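Local coordinates for protein galactokinase (Bifidobacterium longum subsp. infantis ATCC 15697 = JCM 1222 = DSM 20088, PDB 6TEQ) that probably phosphorylates galactose at the expense of ATP, as a GHMP-family galactokinase, and here holds 2-deoxy-2-fluoro-galactose in its sugar pocket, at residues 42-47 and 304-309; 296-301 and 337-342; 330-335 and 361-366; 345-350 and 371-376. One frame throughout, in Å; residues are numbered along the deposited sequence.

Contact 1: 42-47 and 304-309; sequences NLIGEH and VTEIER. With GAF (2-deoxy-2-fluoro-alpha-D-galactopyranose), chain M.
The galactose-binding signature of the galactokinases supplies the sugar-contacting turn 42-47, and Glu306 of helix 294-318 grips that turn through the backbone of Gly45 and Glu46. The glutamate's CG lies anti to the backbone N (chi1 -174°), and one oxygen, OE2, takes both amides: Glu46 N at 2.9 Å on its anti lone pair, and Gly45 N at 3.0 Å from above the carboxylate plane. The other oxygen is held within the helix, where Arg309 approaches side-on with NE and NH2 both directed at Glu306 OE1, in a salt bridge of 2.8 Å. With OE2 held by the two amides and OE1 by Arg309, the carboxylate has little freedom to turn. An alanine in place of Glu306 would probably leave the Gly45 and Glu46 amides and the Arg309 guanidinium without their shared partner and let the turn shift. Ile44 adds an apolar touch beside these bonds, its CD1 4.0 Å from Arg309 CB. Inside the turn, Asn42 ND2 reaches Glu46 OE1 in an almost straight bond of 2.9 Å. Next along, His47 N donates to O6 of the sugar at 2.9 Å, and C6 sits over the centre of the imidazole face. This is the sugar pocket of a GHMP-family galactokinase, its binding turn braced from behind by a helix.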
# COMPACT_ATOMS: atom_id res chain seq x y z
N ASN A 42 -2.90 1.05 -5.25
CA ASN A 42 -3.81 -0.05 -5.54
C ASN A 42 -4.68 0.41 -6.70
O ASN A 42 -5.44 1.35 -6.55
CB ASN A 42 -4.59 -0.50 -4.32
CG ASN A 42 -5.17 -1.87 -4.52
OD1 ASN A 42 -4.71 -2.61 -5.38
ND2 ASN A 42 -6.21 -2.13 -3.75
N LEU A 43 -4.59 -0.26 -7.82
CA LEU A 43 -5.40 0.17 -8.97
C LEU A 43 -6.86 -0.09 -8.64
O LEU A 43 -7.72 0.73 -8.99
CB LEU A 43 -4.97 -0.52 -10.25
CG LEU A 43 -3.56 -0.28 -10.73
CD1 LEU A 43 -3.29 -1.17 -11.91
CD2 LEU A 43 -3.31 1.18 -11.08
N ILE A 44 -7.16 -1.27 -8.11
CA ILE A 44 -8.53 -1.67 -7.76
C ILE A 44 -8.43 -2.92 -6.90
O ILE A 44 -7.39 -3.55 -6.87
CB ILE A 44 -9.31 -1.90 -9.10
CG1 ILE A 44 -10.80 -1.92 -8.87
CG2 ILE A 44 -8.84 -3.10 -9.88
CD1 ILE A 44 -11.62 -1.80 -10.15
N GLY A 45 -9.49 -3.17 -6.16
CA GLY A 45 -9.55 -4.26 -5.18
C GLY A 45 -9.22 -3.72 -3.82
O GLY A 45 -8.22 -4.10 -3.23
N GLU A 46 -10.06 -2.85 -3.36
CA GLU A 46 -9.86 -2.08 -2.16
C GLU A 46 -10.74 -2.63 -1.04
O GLU A 46 -11.90 -3.02 -1.23
CB GLU A 46 -10.21 -0.61 -2.40
CG GLU A 46 -9.36 0.34 -1.60
CD GLU A 46 -7.94 0.41 -2.18
OE1 GLU A 46 -7.04 -0.30 -1.62
OE2 GLU A 46 -7.73 1.11 -3.22
N HIS A 47 -10.09 -2.78 0.09
CA HIS A 47 -10.71 -3.35 1.27
C HIS A 47 -11.10 -4.81 1.03
O HIS A 47 -12.09 -5.28 1.62
CB HIS A 47 -11.76 -2.45 1.79
CG HIS A 47 -11.27 -1.29 2.54
ND1 HIS A 47 -10.81 -1.37 3.85
CD2 HIS A 47 -11.07 0.01 2.14
CE1 HIS A 47 -10.39 -0.16 4.18
NE2 HIS A 47 -10.53 0.67 3.19
N VAL A 304 -17.97 -7.94 -2.11
CA VAL A 304 -18.34 -8.93 -3.13
C VAL A 304 -18.20 -8.29 -4.49
O VAL A 304 -17.60 -8.90 -5.36
CB VAL A 304 -19.77 -9.43 -2.90
CG1 VAL A 304 -20.34 -10.10 -4.13
CG2 VAL A 304 -19.82 -10.32 -1.69
N THR A 305 -18.74 -7.11 -4.69
CA THR A 305 -18.71 -6.42 -6.00
C THR A 305 -17.27 -6.02 -6.35
O THR A 305 -16.88 -6.04 -7.51
CB THR A 305 -19.72 -5.28 -6.11
OG1 THR A 305 -19.40 -4.26 -5.17
CG2 THR A 305 -21.15 -5.79 -5.95
N GLU A 306 -16.49 -5.64 -5.34
CA GLU A 306 -15.11 -5.15 -5.59
C GLU A 306 -14.29 -6.34 -6.08
O GLU A 306 -13.40 -6.13 -6.97
CB GLU A 306 -14.52 -4.53 -4.32
CG GLU A 306 -13.19 -3.88 -4.52
CD GLU A 306 -13.19 -2.54 -5.22
OE1 GLU A 306 -14.26 -2.12 -5.75
OE2 GLU A 306 -12.10 -1.98 -5.28
N ILE A 307 -14.41 -7.50 -5.46
CA ILE A 307 -13.60 -8.66 -5.88
C ILE A 307 -13.90 -8.93 -7.36
O ILE A 307 -12.93 -9.11 -8.16
CB ILE A 307 -13.83 -9.89 -4.98
CG1 ILE A 307 -13.34 -9.65 -3.54
CG2 ILE A 307 -13.20 -11.12 -5.58
CD1 ILE A 307 -13.74 -10.71 -2.52
N GLU A 308 -15.17 -8.90 -7.75
CA GLU A 308 -15.50 -9.16 -9.15
C GLU A 308 -14.95 -8.02 -10.03
O GLU A 308 -14.46 -8.29 -11.14
CB GLU A 308 -17.01 -9.27 -9.38
CG GLU A 308 -17.28 -9.95 -10.70
CD GLU A 308 -16.92 -11.43 -10.76
OE1 GLU A 308 -17.50 -12.19 -10.08
OE2 GLU A 308 -16.04 -11.81 -11.50
N ARG A 309 -15.00 -6.76 -9.58
CA ARG A 309 -14.44 -5.67 -10.36
C ARG A 309 -12.97 -5.94 -10.65
O ARG A 309 -12.48 -5.46 -11.71
CB ARG A 309 -14.63 -4.33 -9.66
CG ARG A 309 -16.06 -3.82 -9.77
CD ARG A 309 -16.22 -2.40 -9.30
NE ARG A 309 -16.13 -2.33 -7.83
CZ ARG A 309 -17.19 -2.47 -7.02
NH1 ARG A 309 -18.40 -2.56 -7.54
NH2 ARG A 309 -17.04 -2.34 -5.72
C1 GAF M . -4.73 0.02 3.88
C2 GAF M . -4.12 -1.29 4.33
F2 GAF M . -2.85 -1.06 4.75
C3 GAF M . -4.12 -2.33 3.23
O3 GAF M . -3.81 -3.57 3.77
C4 GAF M . -5.53 -2.45 2.58
O4 GAF M . -6.50 -3.05 3.43
C5 GAF M . -5.98 -1.09 2.16
O5 GAF M . -6.00 -0.22 3.26
C6 GAF M . -7.36 -1.08 1.52
O6 GAF M . -7.38 -1.85 0.32
O1 GAF M . -3.77 0.54 2.97

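Contact 2: 296-301 and 337-342; sequences MKKRVR and AADYEV
Glu341 OE1 is gripped by the guanidinium of Arg299, with NH1 at 2.8 Å in a nearly straight bond on the anti side and NH2 adding a weak, longer one; a water bridges Arg299 NH2 and the same oxygen. NH1 has a second acceptor, Asp339 O, at 2.9 Å, so that this nitrogen ties together a side chain and a backbone carbonyl two residues apart. Both partners lie near the guanidinium plane, whereas Tyr340 O stands over the centre of one face and accepts from Arg251 instead. The arginine chain bends at chi2 (-54°), which swings CD to 3.7 Å from Tyr340 CD1. Helices 294-318 and 322-338 follow each other in the chain as an antiparallel helical hairpin, and the contact lies at the C-terminal end of the second; Glu341, with positive phi, has already left the helical conformation. Arg301 meets Asp339 side-on with two nitrogens, NE to Asp339 OD2 at 2.8 Å and NH2 to Asp339 OD1 at 2.7 Å, the guanidinium and carboxylate planes 43° apart. Between the two arginines the aliphatic part of Lys298 crosses Asp339 at about a right angle, its CG 3.5 Å from Asp339 OD1, and two waters donate to Ala338 O and accept weak bonds from Lys298 NZ. The ring of Tyr340 presents its edge to Arg299 O, and its hydroxyl bonds to that of Tyr50 beside His47 of the sugar pocket.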
# COMPACT_ATOMS: atom_id res chain seq x y z
N MET A 296 -23.86 -3.57 7.80
CA MET A 296 -23.12 -4.80 7.45
C MET A 296 -23.48 -5.26 6.03
O MET A 296 -22.56 -5.68 5.27
CB MET A 296 -23.41 -5.90 8.48
CG MET A 296 -22.51 -7.08 8.32
SD MET A 296 -22.83 -8.35 9.47
CE MET A 296 -22.20 -7.59 10.95
N LYS A 297 -24.70 -5.06 5.58
CA LYS A 297 -25.12 -5.46 4.21
C LYS A 297 -24.30 -4.64 3.21
O LYS A 297 -23.80 -5.17 2.24
CB LYS A 297 -26.61 -5.20 3.93
CG LYS A 297 -27.59 -5.99 4.76
CD LYS A 297 -29.02 -5.52 4.43
CE LYS A 297 -30.15 -6.00 5.31
NZ LYS A 297 -30.38 -7.42 5.14
N LYS A 298 -24.19 -3.36 3.48
CA LYS A 298 -23.45 -2.43 2.63
C LYS A 298 -21.98 -2.89 2.55
O LYS A 298 -21.38 -2.86 1.42
CB LYS A 298 -23.61 -1.00 3.13
CG LYS A 298 -24.93 -0.29 2.99
CD LYS A 298 -24.79 1.17 3.51
CE LYS A 298 -25.97 2.04 3.29
NZ LYS A 298 -25.72 3.27 4.09
N ARG A 299 -21.34 -3.13 3.68
CA ARG A 299 -19.92 -3.56 3.68
C ARG A 299 -19.74 -4.83 2.84
O ARG A 299 -18.79 -4.88 2.05
CB ARG A 299 -19.37 -3.80 5.07
CG ARG A 299 -19.55 -2.67 6.07
CD ARG A 299 -19.02 -1.34 5.58
NE ARG A 299 -19.02 -0.33 6.61
CZ ARG A 299 -19.67 0.85 6.61
NH1 ARG A 299 -20.40 1.26 5.56
NH2 ARG A 299 -19.59 1.63 7.68
N VAL A 300 -20.57 -5.83 3.01
CA VAL A 300 -20.52 -7.11 2.24
C VAL A 300 -20.75 -6.87 0.76
O VAL A 300 -19.99 -7.36 -0.09
CB VAL A 300 -21.44 -8.19 2.81
CG1 VAL A 300 -21.58 -9.43 1.89
CG2 VAL A 300 -20.89 -8.59 4.16
N ARG A 301 -21.69 -6.02 0.41
CA ARG A 301 -21.94 -5.71 -1.01
C ARG A 301 -20.65 -5.11 -1.61
O ARG A 301 -20.29 -5.45 -2.72
CB ARG A 301 -23.17 -4.84 -1.17
CG ARG A 301 -23.42 -4.40 -2.60
CD ARG A 301 -24.82 -3.90 -2.77
NE ARG A 301 -24.96 -2.70 -2.02
CZ ARG A 301 -25.99 -2.40 -1.28
NH1 ARG A 301 -26.98 -3.29 -1.20
NH2 ARG A 301 -25.98 -1.27 -0.59
N ALA A 337 -17.36 4.87 -1.43
CA ALA A 337 -18.01 6.05 -0.84
C ALA A 337 -19.36 5.69 -0.23
O ALA A 337 -19.61 6.12 0.95
CB ALA A 337 -18.15 7.10 -1.90
N ALA A 338 -20.19 4.97 -0.97
CA ALA A 338 -21.59 4.73 -0.53
C ALA A 338 -21.73 3.51 0.36
O ALA A 338 -22.52 3.55 1.32
CB ALA A 338 -22.52 4.56 -1.67
N ASP A 339 -21.11 2.41 -0.02
CA ASP A 339 -21.29 1.13 0.70
C ASP A 339 -20.23 1.00 1.79
O ASP A 339 -20.54 0.48 2.82
CB ASP A 339 -21.32 -0.05 -0.25
CG ASP A 339 -22.71 -0.22 -0.87
OD1 ASP A 339 -23.74 0.26 -0.26
OD2 ASP A 339 -22.81 -0.88 -1.91
N TYR A 340 -18.96 1.22 1.45
CA TYR A 340 -17.89 1.04 2.46
C TYR A 340 -17.67 2.28 3.34
O TYR A 340 -17.17 2.12 4.51
CB TYR A 340 -16.60 0.55 1.86
CG TYR A 340 -15.96 -0.57 2.61
CD1 TYR A 340 -16.62 -1.81 2.75
CD2 TYR A 340 -14.72 -0.43 3.25
CE1 TYR A 340 -16.09 -2.83 3.47
CE2 TYR A 340 -14.17 -1.49 3.96
CZ TYR A 340 -14.84 -2.70 4.04
OH TYR A 340 -14.31 -3.74 4.76
N GLU A 341 -18.15 3.44 2.89
CA GLU A 341 -18.17 4.69 3.73
C GLU A 341 -16.74 4.95 4.22
O GLU A 341 -16.54 5.21 5.42
CB GLU A 341 -19.22 4.60 4.82
CG GLU A 341 -20.61 4.56 4.26
CD GLU A 341 -21.59 4.64 5.41
OE1 GLU A 341 -21.87 3.56 6.03
OE2 GLU A 341 -21.93 5.78 5.81
N VAL A 342 -15.76 4.93 3.30
CA VAL A 342 -14.35 5.25 3.67
C VAL A 342 -13.83 6.46 2.90
O VAL A 342 -12.65 6.67 2.89
CB VAL A 342 -13.40 4.04 3.53
CG1 VAL A 342 -13.84 2.89 4.41
CG2 VAL A 342 -13.27 3.62 2.06
O HOH W 1 -23.84 5.50 2.41
O HOH W 2 -25.46 4.72 0.98
O HOH W 3 -21.32 3.77 9.02

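Contact 3: 330-335 and 361-366; sequences NASHDS and GARMTG. With GAF (2-deoxy-2-fluoro-alpha-D-galactopyranose), chain M.
His333, Arg363 and Asn330 carry most of the interface between helix 322-338 and strand 361-365, an edge strand of a mixed five-stranded sheet; helix segment and strand both fall in the GHMP C-terminal family region, and the two short axes run 6.7 Å apart at 43°. His333 points at the strand with CG anti to the backbone N (chi1 -175°). Its ND1 accepts the amide of Met364 at 3.0 Å in a nearly straight bond, the donor tilted slightly from the ring plane, and Met364 CG packs against the same nitrogen. The far nitrogen, NE2, bonds to Asp348 OD1, so the imidazole of one helix links the strand to the neighbouring helix 345-356 with both nitrogens engaged. A leucine here would probably leave the Met364 amide and Asp348 OD1 without this partner. Closer to the backbone, His333 CB lies 3.6 Å from Arg363 CB. That arginine sends its chain past the helix, where NE donates to Ser332 OG at 3.0 Å and NH1 adds a weak bond to the same hydroxyl. Ser332 OG also meets Glu306, and Arg363 NH1 forms a salt bridge with Glu46, a residue that binds the sugar; Arg363 is thus a second-shell support for the pocket. Gly366, just beyond the strand, brings its carbonyl O to 3.7 Å from C6 of the bound sugar. One helical turn before His333, Asn330 OD1 accepts the amide of Ala362 at 2.9 Å and lies 3.3 Å from Gly361 CA.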
# COMPACT_ATOMS: atom_id res chain seq x y z
N ASN A 330 -14.41 3.83 -11.50
CA ASN A 330 -15.48 4.68 -10.99
C ASN A 330 -16.42 3.88 -10.09
O ASN A 330 -16.82 4.42 -9.01
CB ASN A 330 -16.26 5.32 -12.13
CG ASN A 330 -15.50 6.42 -12.86
OD1 ASN A 330 -14.57 6.95 -12.26
ND2 ASN A 330 -15.98 6.77 -14.04
N ALA A 331 -16.77 2.68 -10.44
CA ALA A 331 -17.70 1.86 -9.62
C ALA A 331 -17.01 1.45 -8.31
O ALA A 331 -17.64 1.37 -7.28
CB ALA A 331 -18.09 0.62 -10.38
N SER A 332 -15.71 1.22 -8.34
CA SER A 332 -14.93 0.96 -7.11
C SER A 332 -15.02 2.14 -6.17
O SER A 332 -15.31 1.94 -4.97
CB SER A 332 -13.51 0.54 -7.47
OG SER A 332 -12.69 0.54 -6.31
N HIS A 333 -14.69 3.32 -6.66
CA HIS A 333 -14.82 4.52 -5.81
C HIS A 333 -16.24 4.66 -5.28
O HIS A 333 -16.42 4.95 -4.10
CB HIS A 333 -14.53 5.76 -6.60
CG HIS A 333 -14.53 6.95 -5.74
ND1 HIS A 333 -13.47 7.25 -4.86
CD2 HIS A 333 -15.49 7.88 -5.53
CE1 HIS A 333 -13.79 8.33 -4.16
NE2 HIS A 333 -15.06 8.69 -4.50
N ASP A 334 -17.22 4.55 -6.18
CA ASP A 334 -18.59 4.81 -5.77
C ASP A 334 -18.99 3.83 -4.68
O ASP A 334 -19.75 4.22 -3.74
CB ASP A 334 -19.56 4.78 -6.94
CG ASP A 334 -19.37 5.86 -7.97
OD1 ASP A 334 -18.62 6.83 -7.71
OD2 ASP A 334 -20.07 5.73 -8.99
N SER A 335 -18.53 2.60 -4.79
CA SER A 335 -18.81 1.60 -3.77
C SER A 335 -18.10 1.97 -2.45
O SER A 335 -18.68 1.80 -1.39
CB SER A 335 -18.35 0.29 -4.26
OG SER A 335 -18.64 -0.76 -3.37
N GLY A 361 -11.55 7.21 -15.70
CA GLY A 361 -12.12 6.96 -14.40
C GLY A 361 -11.19 7.42 -13.31
O GLY A 361 -10.02 7.70 -13.60
N ALA A 362 -11.72 7.51 -12.12
CA ALA A 362 -10.97 8.04 -10.97
C ALA A 362 -11.53 7.46 -9.68
O ALA A 362 -12.76 7.22 -9.56
CB ALA A 362 -11.07 9.56 -10.98
N ARG A 363 -10.65 7.25 -8.70
CA ARG A 363 -11.05 6.62 -7.45
C ARG A 363 -10.03 6.97 -6.39
O ARG A 363 -8.84 7.06 -6.69
CB ARG A 363 -11.16 5.09 -7.59
CG ARG A 363 -9.90 4.39 -8.06
CD ARG A 363 -10.08 2.92 -8.34
NE ARG A 363 -10.35 2.25 -7.10
CZ ARG A 363 -9.47 1.94 -6.14
NH1 ARG A 363 -9.93 1.53 -4.99
NH2 ARG A 363 -8.19 1.96 -6.32
N MET A 364 -10.49 6.96 -5.16
CA MET A 364 -9.54 6.86 -4.04
C MET A 364 -8.73 5.56 -4.15
O MET A 364 -9.20 4.58 -4.73
CB MET A 364 -10.29 6.93 -2.74
CG MET A 364 -11.34 5.82 -2.50
SD MET A 364 -11.47 5.34 -0.78
CE MET A 364 -9.96 4.41 -0.60
N THR A 365 -7.53 5.56 -3.60
CA THR A 365 -6.67 4.36 -3.52
C THR A 365 -6.19 4.17 -2.08
O THR A 365 -6.00 5.17 -1.33
CB THR A 365 -5.46 4.45 -4.49
OG1 THR A 365 -4.84 3.16 -4.64
CG2 THR A 365 -4.43 5.49 -4.11
N GLY A 366 -6.06 2.91 -1.69
CA GLY A 366 -5.59 2.58 -0.37
C GLY A 366 -6.76 2.52 0.64
O GLY A 366 -7.89 2.32 0.26
C1 GAF M . -4.73 0.02 3.88
C2 GAF M . -4.12 -1.29 4.33
F2 GAF M . -2.85 -1.06 4.75
C3 GAF M . -4.12 -2.33 3.23
O3 GAF M . -3.81 -3.57 3.77
C4 GAF M . -5.53 -2.45 2.58
O4 GAF M . -6.50 -3.05 3.43
C5 GAF M . -5.98 -1.09 2.16
O5 GAF M . -6.00 -0.22 3.26
C6 GAF M . -7.36 -1.08 1.52
O6 GAF M . -7.38 -1.85 0.32
O1 GAF M . -3.77 0.54 2.97

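Contact 4: 345-350 and 371-376; sequences PELDIA and GSIIAL
Ile373 faces Leu347 and Ala350 where helix 345-356 packs on strand 372-378, an inner strand of a mixed five-stranded sheet; helix and strand both fall in the GHMP C-terminal family region. Their short axes run nearly parallel, 15° apart and 8.5 Å from each other at closest approach. From CB, which is directed at the helix, the side chain of Ile373 divides into two arms. The methyl CG2 rests against Leu347, at 3.7 Å from its backbone O and equally far from its CD2 methyl. The other arm begins with CG1, set between the backbone N and the carbonyl carbon (chi1 74°), and this atom lies 3.9 Å from Ala350 CB. Its tip, CD1, reaches Ala350, so the isoleucine covers residues on successive turns of one helical face. Leu347 slides past it in the opposite direction, and the leucine also touches Met364 on the neighbouring strand 361-365. No hydrogen bond crosses between the two segments; the backbone of Ile373 pairs with Val235 of the neighbouring strand 230-236. The closest apolar approach is that of Ile373 CD1 to Ala350 CB, 3.6 Å.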
# COMPACT_ATOMS: atom_id res chain seq x y z
N PRO A 345 -14.75 14.31 1.90
CA PRO A 345 -15.06 15.24 0.81
C PRO A 345 -13.88 15.49 -0.12
O PRO A 345 -14.12 15.65 -1.30
CB PRO A 345 -15.47 16.51 1.56
CG PRO A 345 -16.15 15.92 2.78
CD PRO A 345 -15.26 14.76 3.21
N GLU A 346 -12.66 15.60 0.42
CA GLU A 346 -11.50 15.91 -0.44
C GLU A 346 -11.36 14.79 -1.49
O GLU A 346 -11.00 15.08 -2.64
CB GLU A 346 -10.24 16.09 0.40
CG GLU A 346 -10.30 17.30 1.33
CD GLU A 346 -10.81 17.04 2.74
OE1 GLU A 346 -11.60 16.09 2.96
OE2 GLU A 346 -10.43 17.84 3.63
N LEU A 347 -11.48 13.53 -1.07
CA LEU A 347 -11.34 12.44 -2.05
C LEU A 347 -12.48 12.57 -3.07
O LEU A 347 -12.25 12.40 -4.28
CB LEU A 347 -11.41 11.08 -1.38
CG LEU A 347 -10.28 10.72 -0.43
CD1 LEU A 347 -10.62 9.44 0.30
CD2 LEU A 347 -8.96 10.59 -1.20
N ASP A 348 -13.72 12.74 -2.57
CA ASP A 348 -14.89 12.67 -3.49
C ASP A 348 -14.86 13.84 -4.47
O ASP A 348 -15.19 13.67 -5.64
CB ASP A 348 -16.20 12.62 -2.71
CG ASP A 348 -16.30 11.33 -1.94
OD1 ASP A 348 -15.59 10.38 -2.30
OD2 ASP A 348 -17.08 11.33 -1.01
N ILE A 349 -14.47 15.01 -4.00
CA ILE A 349 -14.41 16.21 -4.88
C ILE A 349 -13.24 16.09 -5.88
O ILE A 349 -13.45 16.34 -7.08
CB ILE A 349 -14.35 17.48 -4.02
CG1 ILE A 349 -15.67 17.71 -3.31
CG2 ILE A 349 -13.94 18.69 -4.90
CD1 ILE A 349 -15.64 18.73 -2.20
N ALA A 350 -12.09 15.57 -5.47
CA ALA A 350 -11.00 15.35 -6.43
C ALA A 350 -11.48 14.40 -7.52
O ALA A 350 -11.17 14.61 -8.69
CB ALA A 350 -9.78 14.83 -5.72
N GLY A 371 -6.00 10.79 2.15
CA GLY A 371 -4.97 10.24 1.28
C GLY A 371 -5.19 10.63 -0.16
O GLY A 371 -5.47 11.79 -0.45
N SER A 372 -5.01 9.65 -1.04
CA SER A 372 -4.85 9.95 -2.48
C SER A 372 -5.98 9.40 -3.34
O SER A 372 -6.62 8.37 -3.00
CB SER A 372 -3.52 9.47 -3.01
OG SER A 372 -2.42 9.94 -2.27
N ILE A 373 -6.15 10.05 -4.48
CA ILE A 373 -6.93 9.54 -5.60
C ILE A 373 -5.99 9.19 -6.73
O ILE A 373 -4.89 9.72 -6.86
CB ILE A 373 -8.07 10.50 -6.04
CG1 ILE A 373 -7.58 11.74 -6.80
CG2 ILE A 373 -8.96 10.86 -4.90
CD1 ILE A 373 -8.54 12.13 -7.83
N ILE A 374 -6.51 8.37 -7.62
CA ILE A 374 -5.88 8.03 -8.89
C ILE A 374 -6.91 8.21 -9.99
O ILE A 374 -8.11 8.10 -9.77
CB ILE A 374 -5.28 6.63 -8.87
CG1 ILE A 374 -6.37 5.57 -8.88
CG2 ILE A 374 -4.30 6.50 -7.70
CD1 ILE A 374 -5.87 4.14 -8.85
N ALA A 375 -6.40 8.47 -11.17
CA ALA A 375 -7.23 8.61 -12.36
C ALA A 375 -6.47 8.12 -13.58
O ALA A 375 -5.27 8.47 -13.79
CB ALA A 375 -7.64 10.08 -12.52
N LEU A 376 -7.18 7.38 -14.40
CA LEU A 376 -6.71 6.99 -15.74
C LEU A 376 -7.09 8.17 -16.60
O LEU A 376 -8.26 8.43 -16.75
CB LEU A 376 -7.35 5.70 -16.20
CG LEU A 376 -6.81 4.44 -15.58
CD1 LEU A 376 -7.74 3.26 -15.96
CD2 LEU A 376 -5.38 4.15 -16.03

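Contacts 1, 3 and 4 are buried, whereas contact 2 lies farther out and is only partly covered, with waters among its charged groups. Contacts 1 and 2 share helix 294-318, contacts 2 and 3 share helix 322-338, and contacts 3 and 4 reach neighbouring strands of one sheet. The chemistry differs with place in the fold: arginine-carboxylate pairs dominate contact 2, side chains bonded to backbone amides dominate contacts 1 and 3, and contact 4 rests on apolar side chains, with no hydrogen bond across it. Contacts 1 and 3 both touch the sugar and meet through Glu306 and Ser332; contact 2 approaches the pocket where Tyr340 packs on His47.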